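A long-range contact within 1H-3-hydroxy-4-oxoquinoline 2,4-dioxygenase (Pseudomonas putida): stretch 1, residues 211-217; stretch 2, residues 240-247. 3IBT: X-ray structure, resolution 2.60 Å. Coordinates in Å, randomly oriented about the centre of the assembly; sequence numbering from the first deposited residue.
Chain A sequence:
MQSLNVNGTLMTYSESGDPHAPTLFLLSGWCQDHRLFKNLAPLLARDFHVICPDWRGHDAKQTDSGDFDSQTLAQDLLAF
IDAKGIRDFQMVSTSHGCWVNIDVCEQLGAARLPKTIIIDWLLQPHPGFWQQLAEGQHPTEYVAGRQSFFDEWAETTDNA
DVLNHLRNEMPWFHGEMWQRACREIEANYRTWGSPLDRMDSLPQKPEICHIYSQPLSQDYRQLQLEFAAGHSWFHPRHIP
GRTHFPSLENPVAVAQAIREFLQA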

ATOM      1  N   ILE A 211       4.938   8.376  -4.097  1.00 68.40           N
ATOM      2  CA  ILE A 211       4.568   8.302  -5.522  1.00 68.95           C
ATOM      3  C   ILE A 211       3.051   8.279  -5.649  1.00 68.57           C
ATOM      4  O   ILE A 211       2.382   7.619  -4.890  1.00 69.78           O
ATOM      5  N   TYR A 212       2.475   8.995  -6.585  1.00 68.57           N
ATOM      6  CA  TYR A 212       1.026   9.165  -6.556  1.00 68.34           C
ATOM      7  C   TYR A 212       0.526   9.920  -7.770  1.00 68.84           C
ATOM      8  O   TYR A 212       1.212  10.856  -8.283  1.00 69.11           O
ATOM      9  N   SER A 213      -0.656   9.527  -8.242  1.00 69.10           N
ATOM     10  CA  SER A 213      -1.328  10.254  -9.327  1.00 70.03           C
ATOM     11  C   SER A 213      -2.620  10.924  -8.859  1.00 71.06           C
ATOM     12  O   SER A 213      -2.996  12.001  -9.307  1.00 71.18           O
ATOM     13  N   GLN A 214      -3.281  10.277  -7.915  1.00 72.40           N
ATOM     14  CA  GLN A 214      -4.598  10.691  -7.429  1.00 73.23           C
ATOM     15  C   GLN A 214      -4.516  11.165  -5.960  1.00 73.16           C
ATOM     16  O   GLN A 214      -3.599  10.759  -5.217  1.00 74.95           O
ATOM     17  N   PRO A 215      -5.446  11.992  -5.494  1.00 72.06           N
ATOM     18  CA  PRO A 215      -6.573  12.655  -6.062  1.00 71.99           C
ATOM     19  C   PRO A 215      -6.149  13.748  -7.066  1.00 72.04           C
ATOM     20  O   PRO A 215      -5.049  14.336  -6.967  1.00 71.90           O
ATOM     21  N   LEU A 216      -7.017  13.964  -8.047  1.00 71.17           N
ATOM     22  CA  LEU A 216      -6.679  14.766  -9.165  1.00 70.87           C
ATOM     23  C   LEU A 216      -7.005  16.138  -8.714  1.00 71.37           C
ATOM     24  O   LEU A 216      -8.044  16.684  -9.071  1.00 71.98           O
ATOM     25  N   SER A 217      -6.116  16.696  -7.901  1.00 71.69           N
ATOM     26  CA  SER A 217      -6.330  18.010  -7.327  1.00 71.36           C
ATOM     27  C   SER A 217      -5.070  18.826  -7.377  1.00 70.81           C
ATOM     28  O   SER A 217      -4.050  18.468  -6.772  1.00 70.25           O
ATOM     29  N   PRO A 240       1.840  11.735 -13.681  1.00 66.16           N
ATOM     30  CA  PRO A 240       0.563  12.224 -14.217  1.00 67.23           C
ATOM     31  C   PRO A 240      -0.345  11.128 -14.822  1.00 68.37           C
ATOM     32  O   PRO A 240      -0.493  11.009 -16.029  1.00 68.95           O
ATOM     33  N   GLY A 241      -0.942  10.324 -13.965  1.00 70.13           N
ATOM     34  CA  GLY A 241      -1.946   9.334 -14.381  1.00 71.66           C
ATOM     35  C   GLY A 241      -3.303   9.911 -14.062  1.00 72.23           C
ATOM     36  O   GLY A 241      -3.391  11.022 -13.567  1.00 72.77           O
ATOM     37  N   ARG A 242      -4.359   9.179 -14.362  1.00 72.57           N
ATOM     38  CA  ARG A 242      -5.690   9.619 -13.991  1.00 72.99           C
ATOM     39  C   ARG A 242      -6.197   8.664 -12.914  1.00 72.87           C
ATOM     40  O   ARG A 242      -7.254   8.882 -12.319  1.00 73.95           O
ATOM     41  N   THR A 243      -5.397   7.642 -12.636  1.00 71.98           N
ATOM     42  CA  THR A 243      -5.790   6.487 -11.841  1.00 71.58           C
ATOM     43  C   THR A 243      -5.198   6.481 -10.437  1.00 72.18           C
ATOM     44  O   THR A 243      -4.201   7.164 -10.163  1.00 72.31           O
ATOM     45  N   HIS A 244      -5.797   5.668  -9.574  1.00 72.22           N
ATOM     46  CA  HIS A 244      -5.322   5.436  -8.201  1.00 72.75           C
ATOM     47  C   HIS A 244      -4.153   4.405  -8.076  1.00 73.22           C
ATOM     48  O   HIS A 244      -3.538   4.334  -7.012  1.00 74.08           O
ATOM     49  N   PHE A 245      -3.820   3.649  -9.136  1.00 72.99           N
ATOM     50  CA  PHE A 245      -2.800   2.563  -9.055  1.00 72.59           C
ATOM     51  C   PHE A 245      -1.697   2.818 -10.050  1.00 73.03           C
ATOM     52  O   PHE A 245      -1.649   2.232 -11.144  1.00 73.71           O
ATOM     53  N   PRO A 246      -0.803   3.746  -9.696  1.00 72.89           N
ATOM     54  CA  PRO A 246       0.293   4.019 -10.614  1.00 71.96           C
ATOM     55  C   PRO A 246       1.155   2.769 -10.940  1.00 71.37           C
ATOM     56  O   PRO A 246       1.829   2.709 -11.969  1.00 71.60           O
ATOM     57  N   SER A 247       1.135   1.771 -10.078  1.00 70.92           N
ATOM     58  CA  SER A 247       1.901   0.565 -10.344  1.00 70.22           C
ATOM     59  C   SER A 247       1.298  -0.232 -11.496  1.00 68.69           C
ATOM     60  O   SER A 247       1.978  -1.034 -12.094  1.00 67.62           O
TER

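No clear direct hydrogen bond joins the two stretches; instead a water bridges their backbones, donating to Ser 213 O (2.6 Å from the water oxygen) and to Gly 241 O (3.0 Å). The stretches come closest in CA spacing at Ser 213 and Gly 241, 5.2 Å apart, where glycine leaves room: a CB built there would sit a tight 3.2 Å from Ser 213 OG. Ser 213 (chi1 m) points toward stretch 2, its CB 3.4 Å from Thr 243 O and its OG 3.9 Å from Pro 246 CB; OG finds its hydrogen-bonding partner just outside the stretches. Pro 246, also directed inward, carries its ring to Tyr 212, with CG 4.5 Å from Tyr 212 CA, while the CA-to-CB bond of Tyr 212 (chi1 p) points away. Gln 214 points in with chi1 between wells at -137° and chi2 t, reaching the backbone of Arg 242 through His 244; its amide orientation is uncertain. His 244 (chi1 t) sets off sideways and its end leads away; ND1 is hydrogen-bonded elsewhere in the structure. Leu 216 (m, t) points inward. Arg 242 starts away, but its chain curls back, bringing NH2 to 3.3 Å from Leu 216 CD2, with Leu 216 CD1 over one guanidinium face. Arg 242 NE also makes a weak 3.5 Å hydrogen bond to Gly 241 O.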

ATOM      1  CB  ILE A 211       5.135   7.027  -6.170  1.00 69.25           C
ATOM      2  CG1 ILE A 211       6.671   7.024  -6.111  1.00 70.55           C
ATOM      3  CG2 ILE A 211       4.732   6.938  -7.614  1.00 69.80           C
ATOM      4  CD1 ILE A 211       7.292   5.623  -6.276  1.00 70.26           C
ATOM      5  CB  TYR A 212       0.643   9.941  -5.314  1.00 68.50           C
ATOM      6  CG  TYR A 212       0.881  11.418  -5.487  1.00 69.08           C
ATOM      7  CD1 TYR A 212      -0.136  12.257  -5.909  1.00 68.79           C
ATOM      8  CD2 TYR A 212       2.136  11.974  -5.274  1.00 70.45           C
ATOM      9  CE1 TYR A 212       0.087  13.626  -6.107  1.00 71.61           C
ATOM     10  CE2 TYR A 212       2.358  13.352  -5.447  1.00 70.34           C
ATOM     11  CZ  TYR A 212       1.327  14.165  -5.878  1.00 69.12           C
ATOM     12  OH  TYR A 212       1.512  15.508  -6.080  1.00 67.77           O
ATOM     13  CB  SER A 213      -1.631   9.301 -10.463  1.00 70.21           C
ATOM     14  OG  SER A 213      -0.474   8.540 -10.794  1.00 69.48           O
ATOM     15  CB  GLN A 214      -5.541   9.485  -7.557  1.00 72.55           C
ATOM     16  CG  GLN A 214      -6.825   9.943  -8.083  1.00 75.03           C
ATOM     17  CD  GLN A 214      -7.830   8.852  -8.223  1.00 75.73           C
ATOM     18  OE1 GLN A 214      -7.957   8.267  -9.299  1.00 77.34           O
ATOM     19  NE2 GLN A 214      -8.614   8.611  -7.152  1.00 72.94           N
ATOM     20  CB  PRO A 215      -7.261  13.239  -4.842  1.00 71.52           C
ATOM     21  CG  PRO A 215      -6.220  13.299  -3.816  1.00 70.99           C
ATOM     22  CD  PRO A 215      -5.303  12.261  -4.056  1.00 71.96           C
ATOM     23  CB  LEU A 216      -7.504  14.361 -10.382  1.00 70.86           C
ATOM     24  CG  LEU A 216      -7.336  12.881 -10.729  1.00 70.32           C
ATOM     25  CD1 LEU A 216      -8.203  12.459 -11.858  1.00 66.94           C
ATOM     26  CD2 LEU A 216      -5.910  12.693 -11.124  1.00 73.35           C
ATOM     27  CB  SER A 217      -6.807  17.863  -5.879  1.00 71.74           C
ATOM     28  OG  SER A 217      -6.713  19.087  -5.161  1.00 73.15           O
ATOM     29  CB  PRO A 240       0.969  13.259 -15.273  1.00 65.95           C
ATOM     30  CG  PRO A 240       2.404  13.166 -15.417  1.00 66.60           C
ATOM     31  CD  PRO A 240       2.975  12.117 -14.526  1.00 66.67           C
ATOM     32  CB  ARG A 242      -6.619   9.625 -15.214  1.00 73.18           C
ATOM     33  CG  ARG A 242      -5.950  10.044 -16.503  1.00 75.17           C
ATOM     34  CD  ARG A 242      -6.057  11.576 -16.800  1.00 81.11           C
ATOM     35  NE  ARG A 242      -5.711  12.481 -15.691  1.00 82.68           N
ATOM     36  CZ  ARG A 242      -6.583  13.296 -15.089  1.00 84.46           C
ATOM     37  NH1 ARG A 242      -7.866  13.344 -15.479  1.00 84.22           N
ATOM     38  NH2 ARG A 242      -6.184  14.068 -14.086  1.00 85.30           N
ATOM     39  CB  THR A 243      -5.332   5.228 -12.634  1.00 71.81           C
ATOM     40  OG1 THR A 243      -6.406   4.811 -13.458  1.00 69.25           O
ATOM     41  CG2 THR A 243      -4.742   4.057 -11.778  1.00 69.28           C
ATOM     42  CB  HIS A 244      -6.554   5.077  -7.322  1.00 72.82           C
ATOM     43  CG  HIS A 244      -6.265   4.749  -5.878  1.00 72.96           C
ATOM     44  ND1 HIS A 244      -5.654   5.630  -5.007  1.00 72.74           N
ATOM     45  CD2 HIS A 244      -6.583   3.656  -5.136  1.00 71.01           C
ATOM     46  CE1 HIS A 244      -5.586   5.083  -3.801  1.00 71.83           C
ATOM     47  NE2 HIS A 244      -6.141   3.885  -3.852  1.00 69.49           N
ATOM     48  CB  PHE A 245      -3.426   1.242  -9.333  1.00 71.44           C
ATOM     49  CG  PHE A 245      -4.829   1.178  -8.895  1.00 71.55           C
ATOM     50  CD1 PHE A 245      -5.849   1.562  -9.758  1.00 70.26           C
ATOM     51  CD2 PHE A 245      -5.149   0.758  -7.598  1.00 72.30           C
ATOM     52  CE1 PHE A 245      -7.201   1.512  -9.356  1.00 70.31           C
ATOM     53  CE2 PHE A 245      -6.479   0.688  -7.176  1.00 73.70           C
ATOM     54  CZ  PHE A 245      -7.523   1.076  -8.062  1.00 71.66           C
ATOM     55  CB  PRO A 246       1.106   5.094  -9.879  1.00 71.76           C
ATOM     56  CG  PRO A 246       0.617   5.130  -8.483  1.00 71.96           C
ATOM     57  CD  PRO A 246      -0.764   4.588  -8.476  1.00 72.61           C
ATOM     58  CB  SER A 247       1.923  -0.284  -9.102  1.00 70.64           C
ATOM     59  OG  SER A 247       0.572  -0.471  -8.671  1.00 76.69           O
TER
HETATM   60  O   HOH W   1      -2.609  13.134 -11.595  1.00 68.07           O